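Local atomic coordinates of 3,6-diketocamphane 1,6-monooxygenase (Pseudomonas putida, PDB entry 4UWM), a protein that oxygenates a diketocamphane to a lactone with reduced FMN and molecular oxygen, as a type II Baeyer-Villiger monooxygenase in the degradation of (-)-camphor. Residues I43-S48 / N56-I61; L7-Y12 / E52-P57; M76-P81 / Y103-G108. All blocks are in the same frame, centred on the assembly; numbering follows the deposited sequence.

Interaction 1 (I43-S48 / N56-I61); sequences ISEHAS and NPELLI
Ile43 and Pro57 mark the nearest approach of the two backbones, CA to CA 5.6 Å, where strand 40-43 of the luciferase-family TIM barrel gives way to a loop and the first turn of helix 57-65 comes back beside it. No direct hydrogen bond crosses the contact, so it rests on apolar packing and a water. Ile43 uses both its branches. Its CG2 lies 3.6 Å from Pro57 CB, while CG1 is set beside the backbone N (chi1 -53°), and CD1, further along that branch, meets the helix. There CD1 touches Leu60 CD2 at 3.7 Å, the two side chains crossing at about a right angle, and Ile61 CG1 at 3.8 Å. The extended side chain of Glu45 passes the other end of the proline ring, with OE1 3.5 Å from Pro57 CD. Its carboxylate is anchored beyond these segments, OE1 to His78 ND1 and OE2 to Leu79 N. Glu45 OE1 also comes within 4.5 Å of Glu58 OE1, a pairing of like charges whose repulsion the polar partners of both groups would be expected to ease. A water sits between the two carboxylates, 2.7 Å from Glu45 OE1 and the same from Glu58 OE1. The second oxygen, Glu58 OE2, accepts from Asn56 ND2 at 2.8 Å in a nearly straight bond (170°), the donor approaching on the syn side of the carboxylate, 30° out of its plane.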
loop_
_atom_site.group_PDB
_atom_site.type_symbol
_atom_site.label_atom_id
_atom_site.label_comp_id
_atom_site.label_asym_id
_atom_site.label_seq_id
_atom_site.Cartn_x
_atom_site.Cartn_y
_atom_site.Cartn_z
ATOM N N ILE A 43 10.735 -7.947 -1.696
ATOM C CA ILE A 43 9.509 -8.518 -1.091
ATOM C C ILE A 43 8.568 -8.953 -2.182
ATOM O O ILE A 43 8.188 -8.132 -3.029
ATOM C CB ILE A 43 8.833 -7.524 -0.119
ATOM C CG1 ILE A 43 9.866 -7.040 0.900
ATOM C CG2 ILE A 43 7.602 -8.163 0.558
ATOM C CD1 ILE A 43 9.529 -5.788 1.664
ATOM N N SER A 44 8.190 -10.226 -2.168
ATOM C CA SER A 44 7.370 -10.796 -3.235
ATOM C C SER A 44 5.866 -10.533 -3.065
ATOM O O SER A 44 5.430 -10.028 -2.041
ATOM C CB SER A 44 7.642 -12.291 -3.417
ATOM O OG SER A 44 9.013 -12.514 -3.711
ATOM N N GLU A 45 5.106 -10.904 -4.095
ATOM C CA GLU A 45 3.669 -10.646 -4.191
ATOM C C GLU A 45 2.912 -11.876 -4.677
ATOM O O GLU A 45 3.187 -12.393 -5.782
ATOM C CB GLU A 45 3.437 -9.449 -5.147
ATOM C CG GLU A 45 1.972 -9.112 -5.458
ATOM C CD GLU A 45 1.863 -7.883 -6.373
ATOM O OE1 GLU A 45 2.376 -6.817 -5.990
ATOM O OE2 GLU A 45 1.301 -7.985 -7.486
ATOM N N HIS A 46 1.968 -12.353 -3.861
ATOM C CA HIS A 46 1.107 -13.486 -4.218
ATOM C C HIS A 46 -0.254 -13.261 -3.583
ATOM O O HIS A 46 -0.314 -12.898 -2.412
ATOM C CB HIS A 46 1.646 -14.810 -3.666
ATOM C CG HIS A 46 3.054 -15.128 -4.068
ATOM N ND1 HIS A 46 4.154 -14.491 -3.521
ATOM C CD2 HIS A 46 3.544 -16.064 -4.923
ATOM C CE1 HIS A 46 5.258 -15.007 -4.044
ATOM N NE2 HIS A 46 4.910 -15.948 -4.908
ATOM N N ALA A 47 -1.323 -13.520 -4.336
ATOM C CA ALA A 47 -2.702 -13.412 -3.832
ATOM C C ALA A 47 -3.341 -14.762 -3.507
ATOM O O ALA A 47 -4.364 -14.801 -2.822
ATOM C CB ALA A 47 -3.571 -12.652 -4.840
ATOM N N SER A 48 -2.750 -15.868 -3.977
ATOM C CA SER A 48 -3.410 -17.196 -3.814
ATOM C C SER A 48 -2.663 -18.239 -2.979
ATOM O O SER A 48 -3.188 -19.345 -2.783
ATOM C CB SER A 48 -3.714 -17.801 -5.201
ATOM O OG SER A 48 -2.496 -18.048 -5.885
ATOM N N ASN A 56 0.511 -7.605 -1.051
ATOM C CA ASN A 56 0.819 -6.196 -1.285
ATOM C C ASN A 56 2.173 -5.806 -0.661
ATOM O O ASN A 56 2.212 -5.209 0.406
ATOM C CB ASN A 56 -0.296 -5.284 -0.715
ATOM C CG ASN A 56 -1.601 -5.376 -1.490
ATOM O OD1 ASN A 56 -2.457 -6.227 -1.187
ATOM N ND2 ASN A 56 -1.790 -4.474 -2.459
ATOM N N PRO A 57 3.292 -6.147 -1.329
ATOM C CA PRO A 57 4.613 -5.865 -0.770
ATOM C C PRO A 57 4.823 -4.381 -0.484
ATOM O O PRO A 57 5.583 -4.050 0.421
ATOM C CB PRO A 57 5.581 -6.359 -1.869
ATOM C CG PRO A 57 4.731 -6.487 -3.125
ATOM C CD PRO A 57 3.388 -6.914 -2.592
ATOM N N GLU A 58 4.141 -3.499 -1.226
ATOM C CA GLU A 58 4.310 -2.056 -1.027
ATOM C C GLU A 58 3.860 -1.594 0.374
ATOM O O GLU A 58 4.381 -0.582 0.901
ATOM C CB GLU A 58 3.607 -1.253 -2.163
ATOM C CG GLU A 58 2.075 -1.235 -2.083
ATOM C CD GLU A 58 1.370 -2.456 -2.657
ATOM O OE1 GLU A 58 2.023 -3.471 -3.014
ATOM O OE2 GLU A 58 0.127 -2.395 -2.810
ATOM N N LEU A 59 2.890 -2.302 0.983
ATOM C CA LEU A 59 2.465 -1.961 2.353
ATOM C C LEU A 59 3.595 -2.160 3.365
ATOM O O LEU A 59 3.810 -1.318 4.262
ATOM C CB LEU A 59 1.222 -2.763 2.796
ATOM C CG LEU A 59 -0.096 -2.604 2.034
ATOM C CD1 LEU A 59 -1.264 -3.197 2.826
ATOM C CD2 LEU A 59 -0.405 -1.177 1.707
ATOM N N LEU A 60 4.318 -3.254 3.206
ATOM C CA LEU A 60 5.420 -3.565 4.105
ATOM C C LEU A 60 6.583 -2.597 3.868
ATOM O O LEU A 60 7.187 -2.089 4.813
ATOM C CB LEU A 60 5.862 -5.005 3.886
ATOM C CG LEU A 60 7.099 -5.481 4.658
ATOM C CD1 LEU A 60 6.955 -5.208 6.157
ATOM C CD2 LEU A 60 7.334 -6.951 4.364
ATOM N N ILE A 61 6.865 -2.315 2.594
ATOM C CA ILE A 61 7.914 -1.340 2.244
ATOM C C ILE A 61 7.601 0.022 2.868
ATOM O O ILE A 61 8.461 0.643 3.509
ATOM C CB ILE A 61 8.068 -1.193 0.716
ATOM C CG1 ILE A 61 8.586 -2.490 0.087
ATOM C CG2 ILE A 61 8.990 -0.013 0.399
ATOM C CD1 ILE A 61 8.584 -2.548 -1.449
HETATM O O HOH W 1 0.787 -4.914 -4.982
#

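Interaction 2 (L7-Y12 / E52-P57); sequences LIFHPY and ENIPNP. With FMN (flavin mononucleotide), chain C.
The end of strand 4-9 and the loop after it form part of the FMN pocket, and behind it Pro11 and its neighbours lean on Glu52, Asn53 and Ile54. His10 NE2 donates to FMN N5 at 2.8 Å (153°), while ND1 is bonded to Glu347 OE1, two bonds that together would hold the ring's rotation. Tyr12 OH stands over the centre of one face of the imidazole. An alanine in place of His10 would probably leave flavin N5 without this donor, Glu347 without its mate, and Tyr12 OH without the ring beneath it. The peptide bond between His10 and Pro11 is cis. Pro11 O receives a CA-H...O contact from Glu52 CA at 3.2 Å (145°), and Pro11 CG touches Asn53 OD1 at 3.1 Å; that oxygen is buried with no polar partner in the model, although Asn53 ND2 is held by Thr22. Ile54 CD1 meets the edge of the Phe9 ring at CE2, 3.6 Å away, and Ile54 CG1 rests 3.8 Å from Pro11 CD, while Pro11 CB covers the centre of one Phe9 face. Glu52 is bent at chi2 (90°), which turns CD from an extended course; its OE2 lies at the Tyr12 ring edge, 3.6 Å from Tyr12 CE1. One water joins this OE2, which also bonds Tyr284, to Tyr12 OH; another links His10 O to Ile54 N, 3.0 Å from that nitrogen. Strand 4-9 runs between parallel strands 40-43 and 343-347, Tyr12 packs on helix 276-291, and Ile54 touches Trp94 of the second subunit.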
loop_
_atom_site.group_PDB
_atom_site.type_symbol
_atom_site.label_atom_id
_atom_site.label_comp_id
_atom_site.label_asym_id
_atom_site.label_seq_id
_atom_site.Cartn_x
_atom_site.Cartn_y
_atom_site.Cartn_z
ATOM N N LEU A 7 18.456 -9.343 0.971
ATOM C CA LEU A 7 17.480 -10.227 1.591
ATOM C C LEU A 7 16.312 -10.353 0.629
ATOM O O LEU A 7 15.918 -9.364 0.016
ATOM C CB LEU A 7 17.044 -9.637 2.935
ATOM C CG LEU A 7 16.245 -10.488 3.917
ATOM C CD1 LEU A 7 17.072 -11.655 4.481
ATOM C CD2 LEU A 7 15.716 -9.605 5.031
ATOM N N ILE A 8 15.824 -11.574 0.415
ATOM C CA ILE A 8 14.576 -11.764 -0.304
ATOM C C ILE A 8 13.521 -12.378 0.636
ATOM O O ILE A 8 13.748 -13.406 1.268
ATOM C CB ILE A 8 14.715 -12.471 -1.681
ATOM C CG1 ILE A 8 13.342 -12.519 -2.392
ATOM C CG2 ILE A 8 15.350 -13.855 -1.569
ATOM C CD1 ILE A 8 13.402 -12.786 -3.875
ATOM N N PHE A 9 12.385 -11.697 0.731
ATOM C CA PHE A 9 11.306 -12.020 1.664
ATOM C C PHE A 9 10.107 -12.425 0.819
ATOM O O PHE A 9 9.270 -11.579 0.421
ATOM C CB PHE A 9 11.016 -10.775 2.488
ATOM C CG PHE A 9 10.245 -11.015 3.762
ATOM C CD1 PHE A 9 10.825 -11.669 4.847
ATOM C CD2 PHE A 9 8.960 -10.498 3.904
ATOM C CE1 PHE A 9 10.103 -11.844 6.031
ATOM C CE2 PHE A 9 8.238 -10.665 5.064
ATOM C CZ PHE A 9 8.801 -11.352 6.132
ATOM N N HIS A 10 10.016 -13.720 0.546
ATOM C CA HIS A 10 8.935 -14.246 -0.281
ATOM C C HIS A 10 7.487 -13.986 0.139
ATOM O O HIS A 10 6.664 -13.673 -0.726
ATOM C CB HIS A 10 9.149 -15.700 -0.689
ATOM C CG HIS A 10 9.992 -15.832 -1.904
ATOM N ND1 HIS A 10 11.349 -16.056 -1.848
ATOM C CD2 HIS A 10 9.683 -15.705 -3.217
ATOM C CE1 HIS A 10 11.836 -16.085 -3.074
ATOM N NE2 HIS A 10 10.848 -15.875 -3.923
ATOM N N PRO A 11 7.141 -14.158 1.412
ATOM C CA PRO A 11 7.969 -14.801 2.430
ATOM C C PRO A 11 7.731 -16.313 2.411
ATOM O O PRO A 11 7.051 -16.818 1.504
ATOM C CB PRO A 11 7.416 -14.213 3.712
ATOM C CG PRO A 11 5.958 -14.080 3.414
ATOM C CD PRO A 11 5.889 -13.631 1.971
ATOM N N TYR A 12 8.307 -17.035 3.373
ATOM C CA TYR A 12 7.898 -18.422 3.612
ATOM C C TYR A 12 7.459 -18.538 5.077
ATOM O O TYR A 12 8.255 -18.914 5.949
ATOM C CB TYR A 12 9.038 -19.415 3.311
ATOM C CG TYR A 12 9.400 -19.498 1.837
ATOM C CD1 TYR A 12 8.508 -20.057 0.917
ATOM C CD2 TYR A 12 10.624 -19.023 1.363
ATOM C CE1 TYR A 12 8.818 -20.125 -0.434
ATOM C CE2 TYR A 12 10.939 -19.093 0.003
ATOM C CZ TYR A 12 10.031 -19.653 -0.880
ATOM O OH TYR A 12 10.301 -19.749 -2.228
ATOM N N GLU A 52 3.644 -18.156 0.894
ATOM C CA GLU A 52 4.044 -16.876 0.324
ATOM C C GLU A 52 2.822 -15.967 0.443
ATOM O O GLU A 52 2.005 -15.880 -0.464
ATOM C CB GLU A 52 4.491 -17.048 -1.132
ATOM C CG GLU A 52 5.527 -18.165 -1.345
ATOM C CD GLU A 52 4.938 -19.543 -1.637
ATOM O OE1 GLU A 52 3.747 -19.784 -1.373
ATOM O OE2 GLU A 52 5.704 -20.425 -2.117
ATOM N N ASN A 53 2.689 -15.324 1.596
ATOM C CA ASN A 53 1.390 -14.772 1.993
ATOM C C ASN A 53 1.342 -13.239 2.036
ATOM O O ASN A 53 0.650 -12.670 2.874
ATOM C CB ASN A 53 0.946 -15.392 3.340
ATOM C CG ASN A 53 1.896 -15.070 4.475
ATOM O OD1 ASN A 53 2.983 -14.561 4.246
ATOM N ND2 ASN A 53 1.475 -15.338 5.721
ATOM N N ILE A 54 2.078 -12.573 1.140
ATOM C CA ILE A 54 2.013 -11.114 1.073
ATOM C C ILE A 54 1.449 -10.703 -0.298
ATOM O O ILE A 54 2.148 -10.839 -1.300
ATOM C CB ILE A 54 3.401 -10.447 1.373
ATOM C CG1 ILE A 54 3.760 -10.620 2.870
ATOM C CG2 ILE A 54 3.413 -8.956 0.994
ATOM C CD1 ILE A 54 5.151 -10.101 3.234
ATOM N N PRO A 55 0.193 -10.197 -0.341
ATOM C CA PRO A 55 -0.402 -9.794 -1.623
ATOM C C PRO A 55 -0.075 -8.350 -1.993
ATOM O O PRO A 55 -0.394 -7.903 -3.110
ATOM C CB PRO A 55 -1.920 -9.932 -1.368
ATOM C CG PRO A 55 -2.068 -9.651 0.088
ATOM C CD PRO A 55 -0.809 -10.203 0.750
ATOM N N ASN A 56 0.511 -7.605 -1.051
ATOM C CA ASN A 56 0.819 -6.196 -1.285
ATOM C C ASN A 56 2.173 -5.806 -0.661
ATOM O O ASN A 56 2.212 -5.209 0.406
ATOM C CB ASN A 56 -0.296 -5.284 -0.715
ATOM C CG ASN A 56 -1.601 -5.376 -1.490
ATOM O OD1 ASN A 56 -2.457 -6.227 -1.187
ATOM N ND2 ASN A 56 -1.790 -4.474 -2.459
ATOM N N PRO A 57 3.292 -6.147 -1.329
ATOM C CA PRO A 57 4.613 -5.865 -0.770
ATOM C C PRO A 57 4.823 -4.381 -0.484
ATOM O O PRO A 57 5.583 -4.050 0.421
ATOM C CB PRO A 57 5.581 -6.359 -1.869
ATOM C CG PRO A 57 4.731 -6.487 -3.125
ATOM C CD PRO A 57 3.388 -6.914 -2.592
HETATM N N1 FMN C . 9.277 -14.616 -9.431
HETATM C C2 FMN C . 9.387 -13.362 -8.905
HETATM O O2 FMN C . 8.996 -12.380 -9.571
HETATM N N3 FMN C . 9.908 -13.127 -7.686
HETATM C C4 FMN C . 10.359 -14.113 -6.901
HETATM O O4 FMN C . 10.835 -13.839 -5.780
HETATM C C4A FMN C . 10.276 -15.518 -7.392
HETATM N N5 FMN C . 10.703 -16.570 -6.656
HETATM C C5A FMN C . 10.620 -17.842 -7.120
HETATM C C6 FMN C . 11.076 -18.903 -6.334
HETATM C C7 FMN C . 10.999 -20.217 -6.794
HETATM C C7M FMN C . 11.497 -21.349 -5.929
HETATM C C8 FMN C . 10.421 -20.482 -8.145
HETATM C C8M FMN C . 10.312 -21.879 -8.693
HETATM C C9 FMN C . 9.967 -19.427 -8.930
HETATM C C9A FMN C . 10.044 -18.111 -8.476
HETATM N N10 FMN C . 9.588 -17.031 -9.276
HETATM C C10 FMN C . 9.690 -15.716 -8.748
HETATM C "C1'" FMN C . 8.998 -17.275 -10.605
HETATM C "C2'" FMN C . 10.018 -17.098 -11.720
HETATM O "O2'" FMN C . 10.704 -15.867 -11.503
HETATM C "C3'" FMN C . 9.333 -17.071 -13.084
HETATM O "O3'" FMN C . 9.335 -18.401 -13.621
HETATM C "C4'" FMN C . 10.034 -16.088 -14.026
HETATM O "O4'" FMN C . 9.632 -14.745 -13.729
HETATM C "C5'" FMN C . 9.792 -16.387 -15.502
HETATM O "O5'" FMN C . 10.909 -17.161 -15.917
HETATM P P FMN C . 11.282 -17.446 -17.447
HETATM O O1P FMN C . 10.981 -16.206 -18.228
HETATM O O2P FMN C . 12.748 -17.728 -17.306
HETATM O O3P FMN C . 10.427 -18.632 -17.794
HETATM O O HOH W 2 4.077 -12.993 -1.081
HETATM O O HOH W 3 7.961 -19.768 -3.637
#

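Interaction 3 (M76-P81 / Y103-G108); sequences MAHLLP and YFLGIG. With FMN (flavin mononucleotide), chain C.
Met76 and Ala77, joined by a cis peptide bond, lie against Gly106 where the pairing of strands 72-79 and 105-108, connected by helix 85-98 in a beta-alpha-beta unit, resumes after an irregularity at Met76-Ala77. Met76 O accepts FMN N3 at 2.9 Å. Ala77 CB presses on the neighbouring backbone, 3.4 Å from Ile107 C. From His78 on, the two segments pair in parallel: His78 N donates to Gly106 O at 2.9 Å, from 41° above the carbonyl plane, and its O takes Gly108 N at 3.0 Å. Leu105 CD1 lies at the edge of the imidazole, 3.6 Å from His78 CD2, and a water in the ring plane joins NE2 to Tyr103 OH; ND1 is bonded to Glu45. Leu79 pairs with Gly108, its CA-H directed at Gly108 O. Leu80 N, just past the strand, donates to Gly108 O at 3.2 Å, nearly along the C=O axis (172°), while Leu80 CD1 packs 4.0 Å from Ile107 CB. Pro81 CD then touches Gly108 O. All three direct hydrogen bonds between the segments are backbone to backbone, and the flavin imide N-H is likewise read by a main-chain carbonyl, so recognition of the imide probably depends more on the course of the backbone at the Met76-Ala77 cis peptide than on the methionine side chain.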
loop_
_atom_site.group_PDB
_atom_site.type_symbol
_atom_site.label_atom_id
_atom_site.label_comp_id
_atom_site.label_asym_id
_atom_site.label_seq_id
_atom_site.Cartn_x
_atom_site.Cartn_y
_atom_site.Cartn_z
ATOM N N MET A 76 9.242 -7.605 -5.582
ATOM C CA MET A 76 9.864 -8.605 -6.449
ATOM C C MET A 76 8.958 -9.818 -6.630
ATOM O O MET A 76 9.174 -10.883 -6.009
ATOM C CB MET A 76 11.232 -9.021 -5.886
ATOM C CG MET A 76 12.080 -9.869 -6.837
ATOM S SD MET A 76 12.434 -8.984 -8.370
ATOM C CE MET A 76 13.404 -7.611 -7.723
ATOM N N ALA A 77 7.940 -9.702 -7.483
ATOM C CA ALA A 77 7.686 -8.544 -8.367
ATOM C C ALA A 77 6.244 -8.061 -8.266
ATOM O O ALA A 77 5.330 -8.850 -7.975
ATOM C CB ALA A 77 7.949 -8.976 -9.807
ATOM N N HIS A 78 6.003 -6.788 -8.569
ATOM C CA HIS A 78 4.616 -6.396 -8.866
ATOM C C HIS A 78 4.140 -7.133 -10.107
ATOM O O HIS A 78 4.840 -7.165 -11.128
ATOM C CB HIS A 78 4.511 -4.883 -9.096
ATOM C CG HIS A 78 4.508 -4.067 -7.847
ATOM N ND1 HIS A 78 3.737 -4.388 -6.746
ATOM C CD2 HIS A 78 5.124 -2.897 -7.548
ATOM C CE1 HIS A 78 3.912 -3.459 -5.811
ATOM N NE2 HIS A 78 4.765 -2.557 -6.263
ATOM N N LEU A 79 2.973 -7.746 -10.018
ATOM C CA LEU A 79 2.422 -8.492 -11.136
ATOM C C LEU A 79 1.559 -7.518 -11.966
ATOM O O LEU A 79 0.412 -7.236 -11.637
ATOM C CB LEU A 79 1.626 -9.712 -10.654
ATOM C CG LEU A 79 2.471 -10.640 -9.742
ATOM C CD1 LEU A 79 1.691 -11.868 -9.327
ATOM C CD2 LEU A 79 3.765 -11.057 -10.463
ATOM N N LEU A 80 2.158 -6.993 -13.024
ATOM C CA LEU A 80 1.509 -5.952 -13.865
ATOM C C LEU A 80 0.141 -6.286 -14.423
ATOM O O LEU A 80 -0.697 -5.391 -14.513
ATOM C CB LEU A 80 2.451 -5.466 -14.962
ATOM C CG LEU A 80 3.851 -5.007 -14.549
ATOM C CD1 LEU A 80 4.525 -4.275 -15.702
ATOM C CD2 LEU A 80 3.849 -4.135 -13.307
ATOM N N PRO A 81 -0.122 -7.566 -14.776
ATOM C CA PRO A 81 -1.472 -7.879 -15.276
ATOM C C PRO A 81 -2.613 -7.719 -14.257
ATOM O O PRO A 81 -3.785 -7.732 -14.637
ATOM C CB PRO A 81 -1.348 -9.336 -15.720
ATOM C CG PRO A 81 0.115 -9.546 -15.966
ATOM C CD PRO A 81 0.778 -8.729 -14.895
ATOM N N TYR A 103 14.943 2.560 -3.607
ATOM C CA TYR A 103 13.827 1.800 -4.154
ATOM C C TYR A 103 14.222 1.309 -5.518
ATOM O O TYR A 103 14.911 2.015 -6.238
ATOM C CB TYR A 103 12.575 2.726 -4.232
ATOM C CG TYR A 103 11.389 2.066 -4.865
ATOM C CD1 TYR A 103 11.211 2.100 -6.248
ATOM C CD2 TYR A 103 10.450 1.383 -4.089
ATOM C CE1 TYR A 103 10.150 1.460 -6.843
ATOM C CE2 TYR A 103 9.369 0.739 -4.677
ATOM C CZ TYR A 103 9.223 0.795 -6.054
ATOM O OH TYR A 103 8.173 0.152 -6.669
ATOM N N PHE A 104 13.820 0.093 -5.876
ATOM C CA PHE A 104 13.785 -0.290 -7.280
ATOM C C PHE A 104 12.597 -1.193 -7.518
ATOM O O PHE A 104 11.971 -1.655 -6.562
ATOM C CB PHE A 104 15.129 -0.860 -7.816
ATOM C CG PHE A 104 15.607 -2.117 -7.134
ATOM C CD1 PHE A 104 16.226 -2.056 -5.887
ATOM C CD2 PHE A 104 15.471 -3.361 -7.766
ATOM C CE1 PHE A 104 16.678 -3.213 -5.263
ATOM C CE2 PHE A 104 15.913 -4.524 -7.138
ATOM C CZ PHE A 104 16.531 -4.435 -5.890
ATOM N N LEU A 105 12.277 -1.431 -8.784
ATOM C CA LEU A 105 11.013 -2.051 -9.160
ATOM C C LEU A 105 11.166 -3.382 -9.881
ATOM O O LEU A 105 11.649 -3.445 -11.025
ATOM C CB LEU A 105 10.198 -1.062 -10.031
ATOM C CG LEU A 105 8.955 -1.584 -10.753
ATOM C CD1 LEU A 105 7.847 -1.939 -9.753
ATOM C CD2 LEU A 105 8.467 -0.525 -11.761
ATOM N N GLY A 106 10.698 -4.452 -9.241
ATOM C CA GLY A 106 10.571 -5.730 -9.927
ATOM C C GLY A 106 9.228 -5.809 -10.615
ATOM O O GLY A 106 8.205 -5.492 -10.006
ATOM N N ILE A 107 9.224 -6.230 -11.884
ATOM C CA ILE A 107 7.955 -6.483 -12.607
ATOM C C ILE A 107 7.858 -7.923 -13.070
ATOM O O ILE A 107 8.874 -8.560 -13.292
ATOM C CB ILE A 107 7.783 -5.541 -13.821
ATOM C CG1 ILE A 107 8.848 -5.839 -14.904
ATOM C CG2 ILE A 107 7.829 -4.093 -13.364
ATOM C CD1 ILE A 107 8.576 -5.162 -16.243
ATOM N N GLY A 108 6.646 -8.456 -13.186
ATOM C CA GLY A 108 6.480 -9.798 -13.711
ATOM C C GLY A 108 5.061 -10.077 -14.117
ATOM O O GLY A 108 4.182 -9.243 -13.911
HETATM N N1 FMN C . 9.277 -14.616 -9.431
HETATM C C2 FMN C . 9.387 -13.362 -8.905
HETATM O O2 FMN C . 8.996 -12.380 -9.571
HETATM N N3 FMN C . 9.908 -13.127 -7.686
HETATM C C4 FMN C . 10.359 -14.113 -6.901
HETATM O O4 FMN C . 10.835 -13.839 -5.780
HETATM C C4A FMN C . 10.276 -15.518 -7.392
HETATM N N5 FMN C . 10.703 -16.570 -6.656
HETATM C C5A FMN C . 10.620 -17.842 -7.120
HETATM C C6 FMN C . 11.076 -18.903 -6.334
HETATM C C7 FMN C . 10.999 -20.217 -6.794
HETATM C C7M FMN C . 11.497 -21.349 -5.929
HETATM C C8 FMN C . 10.421 -20.482 -8.145
HETATM C C8M FMN C . 10.312 -21.879 -8.693
HETATM C C9 FMN C . 9.967 -19.427 -8.930
HETATM C C9A FMN C . 10.044 -18.111 -8.476
HETATM N N10 FMN C . 9.588 -17.031 -9.276
HETATM C C10 FMN C . 9.690 -15.716 -8.748
HETATM C "C1'" FMN C . 8.998 -17.275 -10.605
HETATM C "C2'" FMN C . 10.018 -17.098 -11.720
HETATM O "O2'" FMN C . 10.704 -15.867 -11.503
HETATM C "C3'" FMN C . 9.333 -17.071 -13.084
HETATM O "O3'" FMN C . 9.335 -18.401 -13.621
HETATM C "C4'" FMN C . 10.034 -16.088 -14.026
HETATM O "O4'" FMN C . 9.632 -14.745 -13.729
HETATM C "C5'" FMN C . 9.792 -16.387 -15.502
HETATM O "O5'" FMN C . 10.909 -17.161 -15.917
HETATM P P FMN C . 11.282 -17.446 -17.447
HETATM O O1P FMN C . 10.981 -16.206 -18.228
HETATM O O2P FMN C . 12.748 -17.728 -17.306
HETATM O O3P FMN C . 10.427 -18.632 -17.794
HETATM O O HOH W 4 6.015 -0.394 -5.095
#

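How the interactions relate
Interactions 1 and 2 share Asn56 and Pro57 and have centres about 6 Å apart, whereas interaction 3 lies about 10 Å from the first and 13 Å from the second, centre to centre. Probable backbone hydrogen bonds of the barrel sheet tie them in a row: Ser44 N reaches Phe9 O at 3.1 Å, and Ile43 O takes Met76 N at 2.8 Å. Each supplies a hydrogen-bonding partner to the flavin: His10 NE2 of interaction 2 at N5, Ser44 OG of interaction 1 at O4, and Met76 O of interaction 3 at N3. Ser44 OG is also 2.8 Å from Met76 O, a probable hydrogen bond that couples two of these contacts directly.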